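Local coordinates for protein major allergen Alt a 1 (Alternaria alternata, PDB 3V0R) that may bind host-plant thaumatin-like proteins and inhibit their beta-glucanase activity, as a secreted fungal allergen built as a disulfide-linked beta-barrel dimer, at residues V15-E20 against N37-N42; A96-P101 against A122-V127; L46-S51 against N68-F73. All coordinates share one frame; numbering follows the deposited sequence.

Contact 1 (V15-E20 against N37-N42). With SO4 (sulfate ion), chain B.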
# COMPACT_ATOMS: atom_id res chain seq x y z
N VAL A 15 12.90 8.45 -22.01
CA VAL A 15 11.66 7.98 -22.62
C VAL A 15 11.09 6.79 -21.88
O VAL A 15 11.78 5.77 -21.65
CB VAL A 15 11.93 7.60 -24.10
CG1 VAL A 15 10.62 7.10 -24.75
CG2 VAL A 15 12.48 8.82 -24.86
N TRP A 16 9.85 6.94 -21.41
CA TRP A 16 9.14 5.92 -20.65
C TRP A 16 7.91 5.48 -21.36
O TRP A 16 7.31 6.29 -22.10
CB TRP A 16 8.79 6.42 -19.27
CG TRP A 16 9.92 6.73 -18.35
CD1 TRP A 16 11.25 6.41 -18.49
CD2 TRP A 16 9.85 7.46 -17.07
NE1 TRP A 16 11.97 6.86 -17.42
CE2 TRP A 16 11.15 7.49 -16.55
CE3 TRP A 16 8.83 8.07 -16.38
CZ2 TRP A 16 11.44 8.12 -15.34
CZ3 TRP A 16 9.11 8.67 -15.17
CH2 TRP A 16 10.41 8.74 -14.69
N LYS A 17 7.47 4.23 -21.13
CA LYS A 17 6.27 3.69 -21.78
C LYS A 17 5.15 3.76 -20.79
O LYS A 17 5.36 3.40 -19.61
CB LYS A 17 6.54 2.23 -22.10
CG LYS A 17 5.37 1.54 -22.80
CD LYS A 17 5.77 0.10 -23.17
CE LYS A 17 5.41 -0.83 -22.03
NZ LYS A 17 5.61 -2.28 -22.38
N ILE A 18 3.97 4.20 -21.24
CA ILE A 18 2.78 4.30 -20.44
C ILE A 18 1.83 3.24 -21.02
O ILE A 18 1.62 3.12 -22.22
CB ILE A 18 2.09 5.67 -20.47
CG1 ILE A 18 3.10 6.78 -20.22
CG2 ILE A 18 0.88 5.67 -19.50
CD1 ILE A 18 3.65 6.88 -18.80
N SER A 19 1.28 2.44 -20.15
CA SER A 19 0.39 1.35 -20.56
C SER A 19 -0.64 1.03 -19.45
O SER A 19 -0.56 1.52 -18.30
CB SER A 19 1.18 0.05 -20.87
OG SER A 19 1.88 -0.37 -19.71
N GLU A 20 -1.61 0.20 -19.83
CA GLU A 20 -2.69 -0.23 -18.89
C GLU A 20 -3.40 0.92 -18.15
O GLU A 20 -3.70 0.92 -16.94
CB GLU A 20 -2.20 -1.38 -17.98
CG GLU A 20 -1.24 -2.47 -18.57
CD GLU A 20 -1.43 -3.03 -20.05
OE1 GLU A 20 -0.34 -3.23 -20.58
OE2 GLU A 20 -2.52 -3.37 -20.69
N ASN A 37 0.40 2.33 -15.84
CA ASN A 37 1.72 1.76 -15.55
C ASN A 37 2.76 2.59 -16.26
O ASN A 37 2.51 3.08 -17.41
CB ASN A 37 1.81 0.32 -16.05
CG ASN A 37 0.97 -0.67 -15.23
OD1 ASN A 37 0.59 -0.38 -14.06
ND2 ASN A 37 0.71 -1.88 -15.81
N ILE A 38 3.89 2.79 -15.62
CA ILE A 38 5.03 3.53 -16.21
C ILE A 38 6.26 2.64 -16.19
O ILE A 38 6.60 2.06 -15.11
CB ILE A 38 5.36 4.75 -15.39
CG1 ILE A 38 4.15 5.69 -15.31
CG2 ILE A 38 6.63 5.46 -15.92
CD1 ILE A 38 4.49 6.98 -14.57
N LYS A 39 6.93 2.49 -17.31
CA LYS A 39 8.10 1.61 -17.42
C LYS A 39 9.24 2.26 -18.15
O LYS A 39 9.03 2.88 -19.21
CB LYS A 39 7.68 0.31 -18.12
CG LYS A 39 8.71 -0.79 -18.06
CD LYS A 39 8.30 -2.06 -18.78
CE LYS A 39 9.12 -3.25 -18.29
NZ LYS A 39 10.58 -3.02 -18.41
N ALA A 40 10.45 2.14 -17.65
CA ALA A 40 11.63 2.59 -18.38
C ALA A 40 11.79 1.80 -19.65
O ALA A 40 11.36 0.64 -19.71
CB ALA A 40 12.90 2.47 -17.53
N THR A 41 12.34 2.44 -20.67
CA THR A 41 12.64 1.77 -21.95
C THR A 41 14.11 1.48 -22.16
O THR A 41 14.47 0.85 -23.14
CB THR A 41 12.17 2.65 -23.13
OG1 THR A 41 12.90 3.87 -23.16
CG2 THR A 41 10.67 2.97 -23.02
N ASN A 42 14.99 1.95 -21.28
CA ASN A 42 16.40 1.86 -21.50
C ASN A 42 17.07 0.65 -20.81
O ASN A 42 18.30 0.66 -20.63
CB ASN A 42 17.09 3.15 -21.05
CG ASN A 42 17.12 3.30 -19.52
OD1 ASN A 42 16.40 2.58 -18.80
ND2 ASN A 42 17.92 4.28 -19.03
S SO4 B . 5.15 -5.03 -19.80
O1 SO4 B . 4.87 -3.56 -19.70
O2 SO4 B . 5.10 -5.41 -21.24
O3 SO4 B . 6.51 -5.30 -19.23
O4 SO4 B . 4.16 -5.90 -19.09
O HOH W 1 14.17 4.70 -20.07
O HOH W 2 -2.53 0.01 -14.71
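The antiparallel beta hairpin of strands 15-25 and 33-40 is joined here through four pairs, from Trp16 opposite Ala40 to Ser19 opposite Asn37. Lys17 with Lys39 and Ser19 with Asn37 are the hydrogen-bonded pairs; Lys17 N reaches Lys39 O at 2.8 Å. Between them, on the sheet face of Trp16 and Ala40, Ile18 and Ile38 lie side by side, CD1 of Ile18 3.7 Å from CG1 of Ile38. Ile38 uses its other branch on the indole: CG2, anti to its backbone N, approaches Trp16 CE3 obliquely at 3.4 Å. Trp16 also touches bound 8-aminooctanoic acid, so this apolar row runs into the ligand pocket. Past the last strand pair, Thr41 OG1 donates to Val15 O at 2.7 Å from above the carbonyl plane, 40° out of it. The same carbonyl accepts from a water that in turn takes Thr41 N-H, so two donors grip it where the strand pairing has ended. On the face of Lys17 and Lys39, chi3 (90°) turns CE of Lys17 out of the extended line, and NZ hydrogen-bonds sulfate O1 at 3.1 Å as well as Asn109 of the second subunit. Lys39 brings CE to within 3.4 Å of sulfate O3. The two ammonium groups stay 6.4 Å apart (NZ to NZ), and the anion between the subunits probably eases their repulsion.

Contact 2 (A96-P101 against A122-V127)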
# COMPACT_ATOMS: atom_id res chain seq x y z
N ALA A 96 6.66 15.95 -18.68
CA ALA A 96 6.45 15.16 -19.85
C ALA A 96 4.96 15.05 -20.12
O ALA A 96 4.17 15.01 -19.15
CB ALA A 96 7.02 13.72 -19.73
N THR A 97 4.58 14.92 -21.38
CA THR A 97 3.17 14.82 -21.69
C THR A 97 2.86 13.74 -22.67
O THR A 97 3.69 13.36 -23.47
CB THR A 97 2.54 16.17 -22.23
OG1 THR A 97 3.09 16.48 -23.53
CG2 THR A 97 2.71 17.36 -21.25
N ALA A 98 1.59 13.30 -22.65
CA ALA A 98 1.06 12.39 -23.65
C ALA A 98 -0.43 12.38 -23.70
O ALA A 98 -1.08 12.87 -22.80
CB ALA A 98 1.57 10.95 -23.35
N THR A 99 -0.98 11.78 -24.72
CA THR A 99 -2.37 11.41 -24.82
C THR A 99 -2.44 9.93 -24.49
O THR A 99 -1.62 9.14 -25.00
CB THR A 99 -2.95 11.64 -26.26
OG1 THR A 99 -2.95 13.05 -26.58
CG2 THR A 99 -4.40 11.16 -26.32
N LEU A 100 -3.41 9.53 -23.67
CA LEU A 100 -3.58 8.09 -23.32
C LEU A 100 -4.92 7.65 -23.92
O LEU A 100 -5.95 7.81 -23.32
CB LEU A 100 -3.56 7.91 -21.82
CG LEU A 100 -2.45 8.50 -21.02
CD1 LEU A 100 -2.48 8.05 -19.58
CD2 LEU A 100 -1.05 8.14 -21.60
N PRO A 101 -4.91 7.10 -25.14
CA PRO A 101 -6.17 6.76 -25.79
C PRO A 101 -6.85 5.66 -25.00
O PRO A 101 -6.20 4.69 -24.52
CB PRO A 101 -5.75 6.20 -27.14
CG PRO A 101 -4.31 6.52 -27.30
CD PRO A 101 -3.74 6.78 -25.97
N ALA A 122 1.50 4.55 -24.88
CA ALA A 122 1.99 5.88 -25.23
C ALA A 122 3.41 5.99 -24.70
O ALA A 122 3.76 5.32 -23.76
CB ALA A 122 1.12 7.00 -24.59
N TYR A 123 4.22 6.84 -25.32
CA TYR A 123 5.58 7.05 -24.91
C TYR A 123 5.76 8.49 -24.51
O TYR A 123 5.28 9.42 -25.21
CB TYR A 123 6.47 6.65 -26.03
CG TYR A 123 6.51 5.17 -26.21
CD1 TYR A 123 5.55 4.51 -26.97
CD2 TYR A 123 7.48 4.39 -25.55
CE1 TYR A 123 5.54 3.09 -27.02
CE2 TYR A 123 7.51 3.02 -25.66
CZ TYR A 123 6.56 2.38 -26.39
OH TYR A 123 6.62 1.04 -26.46
N ILE A 124 6.40 8.75 -23.39
CA ILE A 124 6.56 10.14 -22.95
C ILE A 124 8.07 10.45 -23.00
O ILE A 124 8.91 9.55 -22.73
CB ILE A 124 6.01 10.38 -21.50
CG1 ILE A 124 6.55 9.46 -20.41
CG2 ILE A 124 4.49 10.34 -21.46
CD1 ILE A 124 7.80 10.00 -19.66
N THR A 125 8.41 11.71 -23.23
CA THR A 125 9.80 12.20 -23.15
C THR A 125 9.90 13.23 -22.03
O THR A 125 9.19 14.26 -21.97
CB THR A 125 10.31 12.79 -24.52
OG1 THR A 125 10.22 11.81 -25.55
CG2 THR A 125 11.83 13.29 -24.40
N LEU A 126 10.79 12.97 -21.08
CA LEU A 126 11.05 13.89 -19.99
C LEU A 126 12.01 14.98 -20.42
O LEU A 126 13.13 14.71 -20.86
CB LEU A 126 11.56 13.12 -18.76
CG LEU A 126 10.61 12.13 -18.12
CD1 LEU A 126 11.43 11.08 -17.38
CD2 LEU A 126 9.70 12.88 -17.15
N VAL A 127 11.63 16.25 -20.23
CA VAL A 127 12.38 17.41 -20.67
C VAL A 127 12.44 18.45 -19.54
O VAL A 127 11.48 18.63 -18.78
CB VAL A 127 11.78 18.03 -21.95
CG1 VAL A 127 12.65 19.19 -22.46
CG2 VAL A 127 11.60 16.96 -23.06
O HOH W 3 6.24 13.21 -24.41
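Ala96 CB packs against the end of Ile124, 3.8 Å from its CD1, and also meets Leu126 CD2; the same methyl lies 3.2 Å from Thr125 O. The two strands, 93-106 and 114-128, form a beta hairpin and are antiparallel neighbours in the barrel, yet along this part no direct hydrogen bond joins them. Their axes approach to 5.6 Å at 160°, and alanine methyls and the branches of Ile124 lie between the backbones. Ala96, Ala98, Ala122 and Ile124 all direct CB at the opposite strand, so methyl groups occupy the place of the usual N-H to O=C ladder. Ala98 CB packs on Ile124 CG2 at 3.5 Å and, more loosely, on the methyl of Ala122. Ile124 can serve both alanines because its branches part: CG2 lies anti to the carbonyl carbon and goes to Ala98, whereas chi1 (54°) sets CG1 between backbone N and carbonyl carbon, and chi2 (92°) then turns CD1 to Ala96 CB. Farther along, Ala122 CB touches Leu100 CD2 at 3.9 Å and lies beside Thr99 O. Each strand finds its regular partner on its far side: Ala96 and Ala98 pair through the backbone with Leu84 and Leu82, Ala122 and Ile124 with Ile18 and Trp16. Nearer the hairpin turn, a backbone hydrogen bond joins Pro101 to Val119, so the two strands separate only over part of their length. At the open end, Leu126 lines the pocket for 8-aminooctanoic acid, next to Trp16. One water bridges the two backbones, donating to Thr97 O at 2.7 Å and accepting from Thr125 N at 2.9 Å.

Contact 3 (L46-S51 against N68-F73). With 0FU (2,5,6-triaminopyrimidin-4-ol), chain M.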
# COMPACT_ATOMS: atom_id res chain seq x y z
N LEU A 46 12.94 0.55 -13.56
CA LEU A 46 11.74 1.27 -13.22
C LEU A 46 10.48 0.72 -13.91
O LEU A 46 10.40 0.61 -15.15
CB LEU A 46 11.98 2.74 -13.61
CG LEU A 46 10.84 3.71 -13.36
CD1 LEU A 46 10.88 3.95 -11.87
CD2 LEU A 46 11.04 5.00 -14.16
N ASP A 47 9.47 0.44 -13.09
CA ASP A 47 8.25 -0.17 -13.55
C ASP A 47 7.28 -0.08 -12.41
O ASP A 47 7.38 -0.86 -11.45
CB ASP A 47 8.52 -1.63 -13.94
CG ASP A 47 7.39 -2.25 -14.74
OD1 ASP A 47 6.33 -1.63 -14.89
OD2 ASP A 47 7.56 -3.39 -15.21
N PHE A 48 6.35 0.85 -12.46
CA PHE A 48 5.47 1.04 -11.35
C PHE A 48 4.12 1.59 -11.77
O PHE A 48 3.93 1.98 -12.94
CB PHE A 48 6.10 1.97 -10.36
CG PHE A 48 6.27 3.35 -10.84
CD1 PHE A 48 5.42 4.36 -10.35
CD2 PHE A 48 7.22 3.67 -11.73
CE1 PHE A 48 5.57 5.66 -10.78
CE2 PHE A 48 7.37 4.96 -12.18
CZ PHE A 48 6.57 5.97 -11.68
N THR A 49 3.19 1.56 -10.83
CA THR A 49 1.84 2.10 -11.04
C THR A 49 1.72 3.50 -10.51
O THR A 49 2.22 3.86 -9.41
CB THR A 49 0.77 1.20 -10.44
OG1 THR A 49 0.91 -0.09 -11.00
CG2 THR A 49 -0.65 1.71 -10.88
N CYS A 50 1.15 4.36 -11.32
CA CYS A 50 0.83 5.66 -10.91
C CYS A 50 -0.71 5.74 -10.84
O CYS A 50 -1.37 5.46 -11.83
CB CYS A 50 1.45 6.60 -11.96
SG CYS A 50 1.18 8.32 -11.60
N SER A 51 -1.27 6.08 -9.68
CA SER A 51 -2.73 6.14 -9.57
C SER A 51 -3.20 7.09 -8.52
O SER A 51 -2.45 7.47 -7.61
CB SER A 51 -3.24 4.75 -9.22
OG SER A 51 -2.83 4.40 -7.91
N ASN A 68 4.73 6.92 -1.57
CA ASN A 68 6.11 7.29 -1.48
C ASN A 68 6.56 8.14 -2.67
O ASN A 68 7.54 8.85 -2.55
CB ASN A 68 6.99 6.02 -1.39
CG ASN A 68 6.97 5.35 0.00
OD1 ASN A 68 7.03 6.00 1.09
ND2 ASN A 68 6.89 4.02 -0.02
N SER A 69 5.81 8.11 -3.79
CA SER A 69 6.42 8.35 -5.12
C SER A 69 7.24 9.65 -5.36
O SER A 69 6.89 10.76 -4.97
CB SER A 69 5.41 8.22 -6.28
OG SER A 69 6.12 7.81 -7.46
N PHE A 70 8.32 9.48 -6.09
CA PHE A 70 9.09 10.60 -6.52
C PHE A 70 8.41 11.31 -7.72
O PHE A 70 8.93 12.28 -8.23
CB PHE A 70 10.49 10.07 -6.87
CG PHE A 70 10.52 9.19 -8.08
CD1 PHE A 70 10.01 7.92 -8.04
CD2 PHE A 70 11.04 9.66 -9.28
CE1 PHE A 70 9.97 7.13 -9.19
CE2 PHE A 70 11.04 8.87 -10.42
CZ PHE A 70 10.52 7.60 -10.37
N MET A 71 7.29 10.79 -8.21
CA MET A 71 6.63 11.34 -9.40
C MET A 71 5.25 11.90 -9.02
O MET A 71 4.52 11.28 -8.26
CB MET A 71 6.35 10.25 -10.40
CG MET A 71 7.57 9.61 -11.04
SD MET A 71 8.51 10.80 -12.00
CE MET A 71 7.18 11.32 -13.09
N ASP A 72 4.90 13.03 -9.64
CA ASP A 72 3.54 13.59 -9.61
C ASP A 72 2.98 13.53 -10.97
O ASP A 72 3.71 13.55 -11.95
CB ASP A 72 3.52 15.03 -9.13
CG ASP A 72 3.88 15.16 -7.62
OD1 ASP A 72 3.73 14.20 -6.85
OD2 ASP A 72 4.28 16.26 -7.22
N PHE A 73 1.64 13.45 -11.05
CA PHE A 73 0.94 13.54 -12.31
C PHE A 73 -0.30 14.42 -12.23
O PHE A 73 -0.83 14.66 -11.16
CB PHE A 73 0.58 12.16 -12.84
CG PHE A 73 -0.66 11.56 -12.21
CD1 PHE A 73 -0.60 10.96 -11.01
CD2 PHE A 73 -1.89 11.57 -12.89
CE1 PHE A 73 -1.71 10.33 -10.43
CE2 PHE A 73 -3.02 10.96 -12.32
CZ PHE A 73 -2.93 10.35 -11.08
C4 0FU M . -4.13 1.10 -9.57
N3 0FU M . -5.23 1.85 -9.70
C2 0FU M . -5.69 2.17 -10.93
NAA 0FU M . -6.81 2.92 -10.98
N1 0FU M . -5.07 1.74 -12.06
C6 0FU M . -3.96 0.99 -11.98
NAB 0FU M . -3.31 0.57 -13.07
C5 0FU M . -3.48 0.66 -10.70
NAC 0FU M . -2.38 -0.07 -10.50
O4 0FU M . -3.61 0.73 -8.37
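Across the apolar interior of the beta-barrel, Cys50 of strand 47-53 meets Phe73 of strand 72-76 in a Cys sulfur-aromatic contact. SG, anti to its own backbone N (chi1 -179°), stands 4.0 Å from the ring centroid, obliquely, 42° off the ring normal, and is nearest Phe73 CD1, 3.2 Å away. The same sulfur closes the disulfide with Cys65, which also touches Phe73, so the ring packs against the bridge. Phe48 reaches Met71 and Phe70: its CZ meets Met71 CG at 3.8 Å, the side chains crossing at about a right angle, and its ring lies obliquely to that of Phe70, planes 46° apart. Met71 CG in turn lies over one face of the Phe70 ring, 3.5 Å above the plane and offset toward the rim. Leu46 CD1 comes to the edge of that ring, 4.0 Å from Phe70 CZ; Phe70 of the third subunit meets both residues. An ST turn shapes the approach to strand 72-76, Ser69 OG accepting from Met71 N at 3.3 Å. No hydrogen bond crosses between the segments; side chains pack, and backbone C of Ser51 also reaches the Phe73 ring. On the outer side, Thr49 and Ser51 belong to a triaminopyrimidinol pocket. Strand 33-40 lies alongside strand 47-53, Phe36 packing edge-to-face on Phe73, and Leu84 of strand 81-87 packs on Met71 and Phe73.

All three contacts draw on one antiparallel sheet that curls into the barrel. Along the chain they come in series, contact 1 closing before contact 3 opens and contact 3 before contact 2. Contacts 1 and 2, centres about 9 Å apart, meet where strands 15-25 and 114-128 run side by side, Lys17 CD packing 3.5 Å from Tyr123 OH. Contacts 1 and 3, about 11 Å between centres, share the neighbouring strands 33-40 and 47-53, and Trp16 packs on Leu46. Contacts 2 and 3, centres about 14 Å apart, do not touch. Contact 1 thus links a loosely paired hairpin to the cross-barrel packing, and shares one ligand pocket with contact 2.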